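PDB 6JYZ: putative secreted endoglycosylceramidase, which acts as an endogalactosylceramidase of glycoside hydrolase family 5, probably hydrolysing the O-glycosidic link between sugar and ceramide. Local coordinates for residues 89-94 and 198-203; 122-127 and 202-207; 239-244 and 275-280; 243-248 and 282-287; 247-252 and 258-263. All blocks are in the same frame, centred on the assembly; numbering follows the deposited sequence.

Contact 1: residues 89-94 and 198-203; sequences SALEPT and VQTWAR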
# COMPACT_ATOMS: atom_id res chain seq x y z
N SER A 89 0.25 12.58 11.74
CA SER A 89 -0.26 13.84 12.22
C SER A 89 -1.59 13.67 12.93
O SER A 89 -1.89 14.50 13.80
CB SER A 89 -0.39 14.85 11.09
OG SER A 89 -1.34 14.36 10.15
N ALA A 90 -2.39 12.69 12.57
CA ALA A 90 -3.70 12.48 13.25
C ALA A 90 -3.49 11.60 14.46
O ALA A 90 -4.20 11.78 15.46
CB ALA A 90 -4.64 11.84 12.26
N LEU A 91 -2.53 10.70 14.50
CA LEU A 91 -2.30 9.88 15.67
C LEU A 91 -1.69 10.74 16.77
O LEU A 91 -1.99 10.52 17.98
CB LEU A 91 -1.33 8.75 15.37
CG LEU A 91 -1.93 7.65 14.49
CD1 LEU A 91 -0.83 6.83 13.79
CD2 LEU A 91 -2.85 6.73 15.32
N GLU A 92 -0.76 11.63 16.47
CA GLU A 92 0.05 12.36 17.45
C GLU A 92 -0.04 13.83 17.14
O GLU A 92 0.91 14.47 16.62
CB GLU A 92 1.49 11.87 17.43
CG GLU A 92 2.25 12.40 18.66
CD GLU A 92 3.66 11.90 18.80
OE1 GLU A 92 4.25 11.27 17.88
OE2 GLU A 92 4.24 12.12 19.91
N PRO A 93 -1.20 14.50 17.39
CA PRO A 93 -1.40 15.87 16.90
C PRO A 93 -0.64 16.91 17.69
O PRO A 93 -0.41 17.99 17.18
CB PRO A 93 -2.93 16.08 17.06
CG PRO A 93 -3.31 15.06 18.15
CD PRO A 93 -2.44 13.85 17.83
N THR A 94 -0.26 16.58 18.90
CA THR A 94 0.61 17.41 19.69
C THR A 94 1.67 16.48 20.24
O THR A 94 1.50 15.23 20.31
CB THR A 94 -0.12 18.15 20.86
OG1 THR A 94 -0.65 17.17 21.77
CG2 THR A 94 -1.25 19.03 20.33
N VAL A 198 8.43 6.32 16.57
CA VAL A 198 8.60 4.96 17.05
C VAL A 198 7.61 4.65 18.17
O VAL A 198 6.96 3.59 18.15
CB VAL A 198 10.07 4.77 17.50
CG1 VAL A 198 10.26 3.48 18.26
CG2 VAL A 198 11.02 4.78 16.29
N GLN A 199 7.46 5.56 19.14
CA GLN A 199 6.51 5.35 20.22
C GLN A 199 5.10 5.34 19.69
O GLN A 199 4.28 4.51 20.15
CB GLN A 199 6.73 6.43 21.27
CG GLN A 199 5.63 6.38 22.36
CD GLN A 199 5.89 7.36 23.47
OE1 GLN A 199 5.73 8.56 23.33
NE2 GLN A 199 6.36 6.82 24.54
N THR A 200 4.74 6.20 18.75
CA THR A 200 3.41 6.20 18.16
C THR A 200 3.12 4.84 17.48
O THR A 200 2.03 4.28 17.64
CB THR A 200 3.25 7.39 17.20
OG1 THR A 200 3.32 8.58 17.98
CG2 THR A 200 1.97 7.31 16.39
N TRP A 201 4.10 4.30 16.75
CA TRP A 201 3.91 2.98 16.15
C TRP A 201 3.68 1.92 17.21
O TRP A 201 2.82 1.06 17.05
CB TRP A 201 5.13 2.56 15.30
CG TRP A 201 4.86 2.61 13.83
CD1 TRP A 201 5.60 3.23 12.86
CD2 TRP A 201 3.78 1.94 13.13
NE1 TRP A 201 5.07 3.00 11.61
CE2 TRP A 201 3.92 2.21 11.76
CE3 TRP A 201 2.67 1.17 13.57
CZ2 TRP A 201 3.01 1.72 10.80
CZ3 TRP A 201 1.78 0.71 12.61
CH2 TRP A 201 1.92 1.01 11.24
N ALA A 202 4.45 1.94 18.29
CA ALA A 202 4.27 0.95 19.37
C ALA A 202 2.86 1.06 19.95
O ALA A 202 2.17 0.02 20.14
CB ALA A 202 5.33 1.17 20.43
N ARG A 203 2.41 2.29 20.18
CA ARG A 203 1.07 2.50 20.76
C ARG A 203 0.02 1.97 19.79
O ARG A 203 -0.97 1.35 20.21
CB ARG A 203 0.86 3.99 21.03
CG ARG A 203 1.69 4.43 22.24
CD ARG A 203 1.65 5.95 22.30
NE ARG A 203 2.26 6.38 23.57
CZ ARG A 203 2.32 7.64 23.92
NH1 ARG A 203 2.06 8.62 23.10
NH2 ARG A 203 2.70 7.90 25.19
O HOH W 1 5.10 9.54 20.67
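Glu92 is the first residue to leave helical backbone angles after helix 88-91, and its CA comes within 7.1 Å of the CA of Thr200 on helix 193-206. The Glu92 side chain crosses the gap almost fully stretched, with CG anti to the backbone N (chi1 -168°). Its OE1 lies 2.8 Å from OG1 of Thr200. That hydroxyl has one proton and a second candidate acceptor in His196 O, so the donation to OE1 is not settled. The carboxylate has other partners too: Gly96 N bonds to OE2 and Trp88 NE1 to OE1. A water 2.8 Å from Glu92 OE2 also lies 2.9 Å from Gln199 OE1, linking the loop to the preceding residue of the helix. The other branch of Thr200 does apolar work: CG2 approaches CB of Leu91 at 3.7 Å and CD1 of Leu91 at 3.9 Å. One threonine thus meets both a carboxylate and an aliphatic chain. Leu91 also packs on Tyr102 and Val103 of helix 100-115 and on Met124 of strand 119-124, while Val198 and Ala202 of helix 193-206 rest against helix 230-251.

Contact 2: residues 122-127 and 202-207; sequences LDMHQD and ARLAAE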
# COMPACT_ATOMS: atom_id res chain seq x y z
N LEU A 122 -1.80 -1.62 7.85
CA LEU A 122 -1.75 -0.26 8.38
C LEU A 122 -0.51 0.44 7.83
O LEU A 122 0.60 0.03 8.16
CB LEU A 122 -1.69 -0.30 9.92
CG LEU A 122 -2.94 -0.94 10.57
CD1 LEU A 122 -2.68 -1.03 12.06
CD2 LEU A 122 -4.16 -0.10 10.28
N ASP A 123 -0.72 1.47 7.02
CA ASP A 123 0.39 2.16 6.37
C ASP A 123 0.55 3.56 6.94
O ASP A 123 -0.34 4.38 6.78
CB ASP A 123 0.09 2.20 4.86
CG ASP A 123 0.80 3.29 4.10
OD1 ASP A 123 1.93 3.66 4.43
OD2 ASP A 123 0.15 3.83 3.16
N MET A 124 1.70 3.78 7.57
CA MET A 124 2.01 5.12 8.08
C MET A 124 2.41 5.96 6.88
O MET A 124 3.57 5.91 6.44
CB MET A 124 3.13 5.00 9.12
CG MET A 124 3.33 6.27 9.94
SD MET A 124 1.95 6.61 11.12
CE MET A 124 2.15 5.27 12.28
N HIS A 125 1.45 6.64 6.30
CA HIS A 125 1.60 7.21 4.98
C HIS A 125 2.13 8.62 5.07
O HIS A 125 1.85 9.40 5.98
CB HIS A 125 0.25 7.22 4.25
CG HIS A 125 0.40 7.19 2.74
ND1 HIS A 125 0.36 8.25 1.86
CD2 HIS A 125 0.67 6.06 2.04
CE1 HIS A 125 0.60 7.68 0.62
NE2 HIS A 125 0.78 6.40 0.74
N GLN A 126 2.84 9.06 4.04
CA GLN A 126 3.29 10.45 3.89
C GLN A 126 3.58 10.65 2.42
O GLN A 126 3.94 9.70 1.71
CB GLN A 126 4.54 10.74 4.75
CG GLN A 126 5.80 9.95 4.34
CD GLN A 126 6.54 10.48 3.14
OE1 GLN A 126 7.22 9.68 2.39
NE2 GLN A 126 6.50 11.72 2.91
N ASP A 127 3.46 11.89 1.97
CA ASP A 127 4.09 12.30 0.72
C ASP A 127 4.80 13.60 1.01
O ASP A 127 4.22 14.48 1.67
CB ASP A 127 3.07 12.60 -0.40
CG ASP A 127 2.16 11.43 -0.68
OD1 ASP A 127 2.60 10.50 -1.39
OD2 ASP A 127 1.00 11.43 -0.21
N ALA A 202 4.45 1.94 18.29
CA ALA A 202 4.27 0.95 19.37
C ALA A 202 2.86 1.06 19.95
O ALA A 202 2.17 0.02 20.14
CB ALA A 202 5.33 1.17 20.43
N ARG A 203 2.41 2.29 20.18
CA ARG A 203 1.07 2.50 20.76
C ARG A 203 0.02 1.97 19.79
O ARG A 203 -0.97 1.35 20.21
CB ARG A 203 0.86 3.99 21.03
CG ARG A 203 1.69 4.43 22.24
CD ARG A 203 1.65 5.95 22.30
NE ARG A 203 2.26 6.38 23.57
CZ ARG A 203 2.32 7.64 23.92
NH1 ARG A 203 2.06 8.62 23.10
NH2 ARG A 203 2.70 7.90 25.19
N LEU A 204 0.18 2.19 18.48
CA LEU A 204 -0.81 1.69 17.52
C LEU A 204 -0.76 0.19 17.41
O LEU A 204 -1.85 -0.44 17.33
CB LEU A 204 -0.54 2.38 16.16
CG LEU A 204 -1.56 2.01 15.08
CD1 LEU A 204 -2.98 2.39 15.50
CD2 LEU A 204 -1.20 2.67 13.77
N ALA A 205 0.43 -0.42 17.42
CA ALA A 205 0.45 -1.87 17.34
C ALA A 205 -0.25 -2.47 18.54
O ALA A 205 -0.88 -3.54 18.43
CB ALA A 205 1.90 -2.36 17.27
N ALA A 206 -0.07 -1.90 19.71
CA ALA A 206 -0.75 -2.41 20.90
C ALA A 206 -2.27 -2.45 20.68
O ALA A 206 -2.92 -3.38 21.21
CB ALA A 206 -0.39 -1.60 22.16
N GLU A 207 -2.84 -1.52 19.95
CA GLU A 207 -4.28 -1.44 19.71
C GLU A 207 -4.79 -2.54 18.83
O GLU A 207 -6.03 -2.73 18.76
CB GLU A 207 -4.58 -0.08 19.08
CG GLU A 207 -4.30 1.12 19.95
CD GLU A 207 -5.21 1.26 21.12
OE1 GLU A 207 -6.38 0.88 21.08
OE2 GLU A 207 -4.73 1.78 22.13
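Leu204 sends CG anti to its backbone N (chi1 -177°), which carries CD2 from helix 193-206 toward Leu122 and Met124 of strand 119-124. Met124 starts in the same sense but then bends at both chi2 and chi3 (70° and 68°), bringing its CE methyl back to the same leucine branch. The contact is therefore centred on one methyl. Leu204 CD2 lies 4.3 Å from Leu122 CD1 and 4.5 Å from Met124 CE, while Leu122 CD1 and Met124 CE stand 7.9 Å apart, so they flank the leucine methyl from well-separated directions. These separations describe a light apolar touch, and the two segments bury 104 Å² in all. Their closest CA atoms, those of Leu122 and Ala205, are 9.4 Å apart, a spacing that side chains must fill. This is a helix laid over a parallel strand, as in the (beta/alpha)8 barrel of family 5 glycoside hydrolases: strand 119-124 runs parallel to strands 81-86 and 214-218, and helix 193-206 lies along the chain between strands 119-124 and 214-218. Leu122 and Met124 point to the helix, whereas Asp123 between them does not reach it. Backbone hydrogen bonds join Leu122 to Gly216 and Asp218, and Met124 to Asp218, fixing the strand on which the two side chains stand. Trp201, one turn before Leu204, covers both Leu122 and Met124. Leu204 also meets Ile86 of strand 81-86, and beyond the apolar patch a salt bridge joins Glu207 to Arg107 of helix 100-115.

Contact 3: residues 239-244 and 275-280; sequences RFYQRA and ALPPRH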
# COMPACT_ATOMS: atom_id res chain seq x y z
N ARG A 239 17.86 1.95 9.84
CA ARG A 239 18.05 2.19 11.28
C ARG A 239 16.73 2.57 11.92
O ARG A 239 16.41 2.09 13.03
CB ARG A 239 19.05 3.33 11.48
CG ARG A 239 19.53 3.45 12.91
CD ARG A 239 20.45 4.68 13.09
NE ARG A 239 21.65 4.60 12.26
CZ ARG A 239 22.79 4.02 12.65
NH1 ARG A 239 22.86 3.36 13.79
NH2 ARG A 239 23.83 4.01 11.84
N PHE A 240 15.90 3.35 11.25
CA PHE A 240 14.58 3.67 11.73
C PHE A 240 13.72 2.39 11.76
O PHE A 240 13.03 2.13 12.78
CB PHE A 240 13.91 4.72 10.84
CG PHE A 240 12.40 4.73 10.97
CD1 PHE A 240 11.81 5.09 12.20
CD2 PHE A 240 11.58 4.36 9.93
CE1 PHE A 240 10.40 5.11 12.36
CE2 PHE A 240 10.20 4.34 10.10
CZ PHE A 240 9.61 4.70 11.28
N TYR A 241 13.73 1.58 10.73
CA TYR A 241 12.92 0.38 10.76
C TYR A 241 13.31 -0.50 11.95
O TYR A 241 12.41 -1.06 12.61
CB TYR A 241 13.07 -0.43 9.49
CG TYR A 241 12.55 0.20 8.22
CD1 TYR A 241 11.52 1.10 8.21
CD2 TYR A 241 13.09 -0.16 6.99
CE1 TYR A 241 11.05 1.68 7.02
CE2 TYR A 241 12.62 0.33 5.79
CZ TYR A 241 11.59 1.22 5.81
OH TYR A 241 11.06 1.76 4.67
N GLN A 242 14.60 -0.64 12.23
CA GLN A 242 15.02 -1.50 13.34
C GLN A 242 14.45 -0.95 14.63
O GLN A 242 13.97 -1.74 15.48
CB GLN A 242 16.54 -1.56 13.32
CG GLN A 242 17.07 -2.41 14.50
CD GLN A 242 18.58 -2.48 14.43
OE1 GLN A 242 19.23 -1.45 14.53
NE2 GLN A 242 19.05 -3.70 14.24
N ARG A 243 14.52 0.35 14.86
CA ARG A 243 13.95 0.93 16.09
C ARG A 243 12.44 0.71 16.14
O ARG A 243 11.92 0.34 17.22
CB ARG A 243 14.24 2.43 16.12
CG ARG A 243 15.66 2.81 16.45
CD ARG A 243 15.78 4.33 16.55
NE ARG A 243 15.05 4.92 17.70
CZ ARG A 243 15.04 6.27 18.11
NH1 ARG A 243 15.65 7.16 17.37
NH2 ARG A 243 14.47 6.68 19.24
N ALA A 244 11.73 0.90 15.05
CA ALA A 244 10.28 0.75 15.07
C ALA A 244 9.92 -0.70 15.31
O ALA A 244 8.99 -0.97 16.11
CB ALA A 244 9.71 1.20 13.74
N ALA A 275 19.24 1.36 -3.84
CA ALA A 275 20.00 0.74 -2.75
C ALA A 275 18.99 0.17 -1.76
O ALA A 275 17.85 0.64 -1.64
CB ALA A 275 20.85 1.78 -2.07
N LEU A 276 19.36 -0.89 -1.08
CA LEU A 276 18.48 -1.64 -0.18
C LEU A 276 18.83 -1.34 1.28
O LEU A 276 20.01 -1.43 1.67
CB LEU A 276 18.59 -3.13 -0.45
CG LEU A 276 18.10 -3.58 -1.81
CD1 LEU A 276 18.24 -5.05 -2.02
CD2 LEU A 276 16.61 -3.20 -2.04
N PRO A 277 17.86 -1.04 2.15
CA PRO A 277 18.12 -1.01 3.59
C PRO A 277 18.87 -2.25 4.05
O PRO A 277 18.47 -3.38 3.74
CB PRO A 277 16.70 -0.93 4.22
CG PRO A 277 15.93 -0.17 3.12
CD PRO A 277 16.45 -0.79 1.84
N PRO A 278 20.01 -2.13 4.74
CA PRO A 278 20.81 -3.32 5.05
C PRO A 278 20.02 -4.35 5.83
O PRO A 278 19.23 -4.05 6.71
CB PRO A 278 21.95 -2.72 5.86
CG PRO A 278 22.12 -1.30 5.26
CD PRO A 278 20.72 -0.84 4.98
N ARG A 279 20.27 -5.60 5.46
CA ARG A 279 19.56 -6.76 6.01
C ARG A 279 19.64 -6.84 7.50
O ARG A 279 18.64 -7.30 8.12
CB ARG A 279 20.31 -8.08 5.62
CG ARG A 279 20.13 -8.41 4.17
CD ARG A 279 20.56 -9.87 3.90
NE ARG A 279 21.92 -10.37 4.00
CZ ARG A 279 22.27 -11.44 3.28
NH1 ARG A 279 21.37 -12.04 2.51
NH2 ARG A 279 23.51 -11.92 3.32
N HIS A 280 20.74 -6.47 8.14
CA HIS A 280 20.83 -6.64 9.56
C HIS A 280 19.78 -5.81 10.29
O HIS A 280 19.37 -6.16 11.41
CB HIS A 280 22.24 -6.32 10.09
CG HIS A 280 22.57 -4.85 10.20
ND1 HIS A 280 23.05 -4.02 9.17
CD2 HIS A 280 22.47 -4.10 11.29
CE1 HIS A 280 23.27 -2.82 9.74
NE2 HIS A 280 22.87 -2.84 10.96
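Tyr241 and Pro277 form the buried half of this contact, and Gln242 with His280 the more open half. On the buried side, Tyr241 CE2 approaches Pro277 CG at 4.3 Å. The proline carbon lies oblique to the phenol ring, so the pair is ordinary apolar packing and no ring stack. The phenol leaves helix 230-251 with CG beside the backbone N (chi1 -66°), and its hydroxyl is hydrogen-bonded to Glu263 O beyond the end of strand 259-262. Leu219 and Pro223 add further packing against the tyrosine. Pro277 is held from its own side, since its carbonyl oxygen is bonded to the hydroxyl of Tyr321 on helix 307-321. The outer half is looser. Gln242 keeps its chain extended with CG anti to the backbone N (chi1 178°), yet its NE2 stops 3.8 Å from the carbonyl O of His280, and the approach does not count as a hydrogen bond. His280 is exposed, and the side chains of Gln242 and Arg239 pack instead on Tyr281, the next residue of the loop. The closest CA pair, Gln242 and His280, is 8.6 Å apart, and 116 Å² is buried in total. Topologically, helix 230-251 precedes strand 259-262, and the connection onward to parallel strand 287-289 contains short helix 268-271 and a long loop with a 3-10 segment at 279-280, packed on helix 230-251. This alternation of helix 230-251 with parallel strands 259-262 and 287-289 is consistent with the (beta/alpha)8 barrel of family 5 glycoside hydrolases.

Contact 4: residues 243-248 and 282-287; sequences RAIAAI and LADPLV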
# COMPACT_ATOMS: atom_id res chain seq x y z
N ARG A 243 14.52 0.35 14.86
CA ARG A 243 13.95 0.93 16.09
C ARG A 243 12.44 0.71 16.14
O ARG A 243 11.92 0.34 17.22
CB ARG A 243 14.24 2.43 16.12
CG ARG A 243 15.66 2.81 16.45
CD ARG A 243 15.78 4.33 16.55
NE ARG A 243 15.05 4.92 17.70
CZ ARG A 243 15.04 6.27 18.11
NH1 ARG A 243 15.65 7.16 17.37
NH2 ARG A 243 14.47 6.68 19.24
N ALA A 244 11.73 0.90 15.05
CA ALA A 244 10.28 0.75 15.07
C ALA A 244 9.92 -0.70 15.31
O ALA A 244 8.99 -0.97 16.11
CB ALA A 244 9.71 1.20 13.74
N ILE A 245 10.61 -1.65 14.69
CA ILE A 245 10.28 -3.08 14.87
C ILE A 245 10.50 -3.43 16.34
O ILE A 245 9.63 -4.15 16.92
CB ILE A 245 11.16 -3.94 13.96
CG1 ILE A 245 10.77 -3.72 12.51
CG2 ILE A 245 11.04 -5.43 14.33
CD1 ILE A 245 11.80 -4.26 11.49
N ALA A 246 11.58 -3.00 16.99
CA ALA A 246 11.78 -3.43 18.39
C ALA A 246 10.65 -2.86 19.23
O ALA A 246 10.16 -3.55 20.14
CB ALA A 246 13.12 -2.89 18.88
N ALA A 247 10.21 -1.63 19.01
CA ALA A 247 9.17 -1.03 19.82
C ALA A 247 7.86 -1.73 19.58
O ALA A 247 7.09 -1.98 20.53
CB ALA A 247 9.08 0.44 19.52
N ILE A 248 7.54 -2.07 18.32
CA ILE A 248 6.30 -2.77 17.98
C ILE A 248 6.33 -4.15 18.62
O ILE A 248 5.29 -4.57 19.17
CB ILE A 248 6.20 -2.85 16.44
CG1 ILE A 248 5.78 -1.46 15.93
CG2 ILE A 248 5.17 -3.90 16.03
CD1 ILE A 248 5.93 -1.31 14.36
N LEU A 282 16.68 -5.55 9.39
CA LEU A 282 15.41 -6.21 9.11
C LEU A 282 15.50 -7.68 9.48
O LEU A 282 14.78 -8.47 8.88
CB LEU A 282 15.03 -6.01 7.64
CG LEU A 282 14.48 -4.66 7.17
CD1 LEU A 282 13.34 -4.12 8.00
CD2 LEU A 282 15.54 -3.65 6.84
N ALA A 283 16.29 -8.06 10.46
CA ALA A 283 16.48 -9.47 10.81
C ALA A 283 15.37 -9.94 11.74
O ALA A 283 15.56 -10.26 12.90
CB ALA A 283 17.84 -9.60 11.50
N ASP A 284 14.14 -9.91 11.29
CA ASP A 284 12.96 -10.43 12.00
C ASP A 284 12.31 -11.31 10.97
O ASP A 284 12.21 -10.95 9.78
CB ASP A 284 12.05 -9.23 12.38
CG ASP A 284 10.72 -9.62 13.02
OD1 ASP A 284 9.87 -10.29 12.38
OD2 ASP A 284 10.55 -9.31 14.22
N PRO A 285 11.80 -12.51 11.34
CA PRO A 285 11.34 -13.45 10.34
C PRO A 285 10.04 -13.06 9.64
O PRO A 285 9.71 -13.68 8.63
CB PRO A 285 11.14 -14.78 11.12
CG PRO A 285 10.99 -14.29 12.51
CD PRO A 285 11.89 -13.07 12.70
N LEU A 286 9.34 -12.05 10.16
CA LEU A 286 8.07 -11.66 9.57
C LEU A 286 8.16 -10.39 8.74
O LEU A 286 7.11 -9.79 8.45
CB LEU A 286 6.98 -11.52 10.66
CG LEU A 286 6.83 -12.76 11.54
CD1 LEU A 286 5.72 -12.53 12.59
CD2 LEU A 286 6.51 -13.98 10.72
N VAL A 287 9.37 -10.04 8.30
CA VAL A 287 9.42 -8.87 7.41
C VAL A 287 9.01 -9.24 5.99
O VAL A 287 9.15 -10.37 5.52
CB VAL A 287 10.85 -8.26 7.39
CG1 VAL A 287 11.22 -7.72 8.78
CG2 VAL A 287 11.92 -9.19 6.81
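Ile245 meets three residues of 282-287, the loop that leads into strand 287-289, with both of its methyl groups, CD1 and CG2. Its CD1 touches Leu282 CD1 at 3.8 Å, the two side chains crossing at about a right angle, and stands 4.4 Å from Val287 CG1. The other branch rests against a carboxylate oxygen: CG2 lies 3.9 Å from Asp284 OD2. The isoleucine torsion separates these roles, because with CG1 anti to the carbonyl carbon (chi1 -69°) CG2 is left anti to the backbone N. In the next shell, the loop fixes Asp284 itself. Asp284 OD1 accepts from Leu286 N at 2.9 Å (N-H...O 162°) on its anti lone pair, which closes an Asx turn. A type I turn from Asp284 to Val287 overlaps it, and an inverse gamma turn centred on Ala283 precedes it. Farther out, Phe262 of strand 259-262 backs both Leu282 and Val287, and Arg249, one helical turn beyond Ile245, forms a salt bridge through NE to Asp284 OD2. Both carboxylate oxygens thus have polar partners, so the isoleucine methyl abuts a charge already paired with arginine, which would probably lessen the cost of placing it there.

Contact 5: residues 247-252 and 258-263; sequences AIRQAE and HLVIFE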
# COMPACT_ATOMS: atom_id res chain seq x y z
N ALA A 247 10.21 -1.63 19.01
CA ALA A 247 9.17 -1.03 19.82
C ALA A 247 7.86 -1.73 19.58
O ALA A 247 7.09 -1.98 20.53
CB ALA A 247 9.08 0.44 19.52
N ILE A 248 7.54 -2.07 18.32
CA ILE A 248 6.30 -2.77 17.98
C ILE A 248 6.33 -4.15 18.62
O ILE A 248 5.29 -4.57 19.17
CB ILE A 248 6.20 -2.85 16.44
CG1 ILE A 248 5.78 -1.46 15.93
CG2 ILE A 248 5.17 -3.90 16.03
CD1 ILE A 248 5.93 -1.31 14.36
N ARG A 249 7.43 -4.88 18.54
CA ARG A 249 7.40 -6.26 19.05
C ARG A 249 7.20 -6.21 20.56
O ARG A 249 6.48 -7.09 21.10
CB ARG A 249 8.74 -6.93 18.72
CG ARG A 249 8.90 -7.24 17.23
CD ARG A 249 7.92 -8.34 16.80
NE ARG A 249 8.04 -8.67 15.35
CZ ARG A 249 7.06 -8.60 14.46
NH1 ARG A 249 5.84 -8.19 14.76
NH2 ARG A 249 7.35 -8.99 13.21
N GLN A 250 7.73 -5.23 21.27
CA GLN A 250 7.45 -5.13 22.70
C GLN A 250 5.98 -4.80 22.94
O GLN A 250 5.34 -5.36 23.85
CB GLN A 250 8.38 -4.07 23.30
CG GLN A 250 8.18 -3.84 24.81
CD GLN A 250 8.49 -5.08 25.60
OE1 GLN A 250 9.52 -5.74 25.39
NE2 GLN A 250 7.58 -5.42 26.51
N ALA A 251 5.41 -3.91 22.16
CA ALA A 251 4.05 -3.47 22.36
C ALA A 251 3.08 -4.59 22.03
O ALA A 251 1.90 -4.53 22.44
CB ALA A 251 3.77 -2.26 21.48
N GLU A 252 3.46 -5.61 21.26
CA GLU A 252 2.59 -6.72 20.92
C GLU A 252 2.55 -7.77 22.01
O GLU A 252 1.86 -8.76 21.85
CB GLU A 252 3.06 -7.40 19.62
CG GLU A 252 2.82 -6.54 18.37
CD GLU A 252 3.52 -7.18 17.18
OE1 GLU A 252 4.61 -7.69 17.29
OE2 GLU A 252 2.90 -7.13 16.07
N HIS A 258 2.69 -9.47 14.31
CA HIS A 258 2.19 -9.25 12.96
C HIS A 258 3.32 -9.03 11.96
O HIS A 258 4.48 -8.86 12.34
CB HIS A 258 1.20 -8.08 12.97
CG HIS A 258 -0.04 -8.33 13.80
ND1 HIS A 258 -0.01 -8.58 15.22
CD2 HIS A 258 -1.32 -8.38 13.39
CE1 HIS A 258 -1.32 -8.71 15.61
NE2 HIS A 258 -2.09 -8.55 14.51
N LEU A 259 2.97 -9.00 10.67
CA LEU A 259 4.02 -8.78 9.65
C LEU A 259 4.52 -7.35 9.66
O LEU A 259 3.77 -6.43 10.00
CB LEU A 259 3.43 -9.07 8.26
CG LEU A 259 3.03 -10.49 7.97
CD1 LEU A 259 2.63 -10.79 6.54
CD2 LEU A 259 3.40 -11.60 8.88
N VAL A 260 5.78 -7.23 9.28
CA VAL A 260 6.40 -5.90 9.18
C VAL A 260 6.66 -5.67 7.71
O VAL A 260 7.50 -6.37 7.13
CB VAL A 260 7.66 -5.83 10.02
CG1 VAL A 260 8.39 -4.55 9.59
CG2 VAL A 260 7.23 -5.74 11.50
N ILE A 261 5.98 -4.69 7.12
CA ILE A 261 6.12 -4.40 5.70
C ILE A 261 7.05 -3.19 5.64
O ILE A 261 6.81 -2.15 6.25
CB ILE A 261 4.72 -4.09 5.16
CG1 ILE A 261 3.93 -5.42 5.17
CG2 ILE A 261 4.78 -3.51 3.76
CD1 ILE A 261 2.41 -5.21 5.01
N PHE A 262 8.17 -3.35 4.92
CA PHE A 262 9.18 -2.29 4.88
C PHE A 262 9.52 -2.00 3.43
O PHE A 262 9.43 -2.86 2.55
CB PHE A 262 10.43 -2.67 5.67
CG PHE A 262 11.27 -3.71 5.00
CD1 PHE A 262 11.01 -5.07 5.10
CD2 PHE A 262 12.39 -3.33 4.22
CE1 PHE A 262 11.79 -5.99 4.41
CE2 PHE A 262 13.15 -4.26 3.55
CZ PHE A 262 12.85 -5.61 3.64
N GLU A 263 9.92 -0.73 3.22
CA GLU A 263 10.07 -0.21 1.86
C GLU A 263 11.50 0.20 1.59
O GLU A 263 12.20 0.70 2.49
CB GLU A 263 9.14 0.98 1.64
CG GLU A 263 7.66 0.56 1.77
CD GLU A 263 6.77 1.73 1.53
OE1 GLU A 263 7.03 2.56 0.66
OE2 GLU A 263 5.72 1.85 2.27
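Arg249 and Glu252, from the last turn of helix 230-251 and the residue after it, together hold the backbone of His258. The guanidinium takes His258 O end-on with two nitrogens: NH1 donates at 2.9 Å and NH2 at 3.0 Å, with the oxygen close to the guanidinium plane. Sharing one acceptor leaves both bonds bent at the hydrogen. NH1 meets the carbonyl oxygen on a lone pair, whereas the C=O bond points almost straight at NH2 (170°). NH1 also donates to Glu252 OE1 at 2.9 Å, on the syn lone pair, in a salt bridge that ties the two helix-borne groups together. The remaining nitrogen, NE, is paired with Asp284, which gives all three guanidinium nitrogens an acceptor. This polar cluster closes the short turn from helix 230-251 into strand 259-262, an alpha-to-beta connection of the (beta/alpha)8 barrel at the end where the strand begins. Glu252 OE2 serves the other backbone atom, receiving His258 N at 2.9 Å in a nearly straight bond (173°) that arrives 38° out of the carboxylate plane. OE2 is also hydrogen-bonded to Tyr217 OH and has a weak bond from His258 ND1 at 3.4 Å. The imidazole is secured at its far nitrogen by Glu211 O and stacks on Phe256. A methyl of Val260, CG2, packs against the guanidinium, 3.7 Å from Arg249 NH2 and oblique to the group.

In the fold
Helix 230-251 carries contacts 3, 4 and 5 in succession. Contacts 4 and 5 have centres about 5 Å apart and are joined by a probable hydrogen bond between Leu286 O and Val260 N (3.0 Å); contact 3 reaches contact 5 through Tyr241 OH and Glu263 O, 2.7 Å apart. Contacts 1 and 2, centred about 8 Å apart, share helix 193-206, and Trp201 CE2 packs on Met124 CE at 3.6 Å. The two helices join the groups: Ala205 CB lies 3.8 Å from Ile248 CG2. Contacts 2 and 5, with centres about 10 Å apart, both reach the barrel strands. In family 5 enzymes the active site lies at the C-terminal strand ends, probably the side to which 122-127 and Glu263 lead.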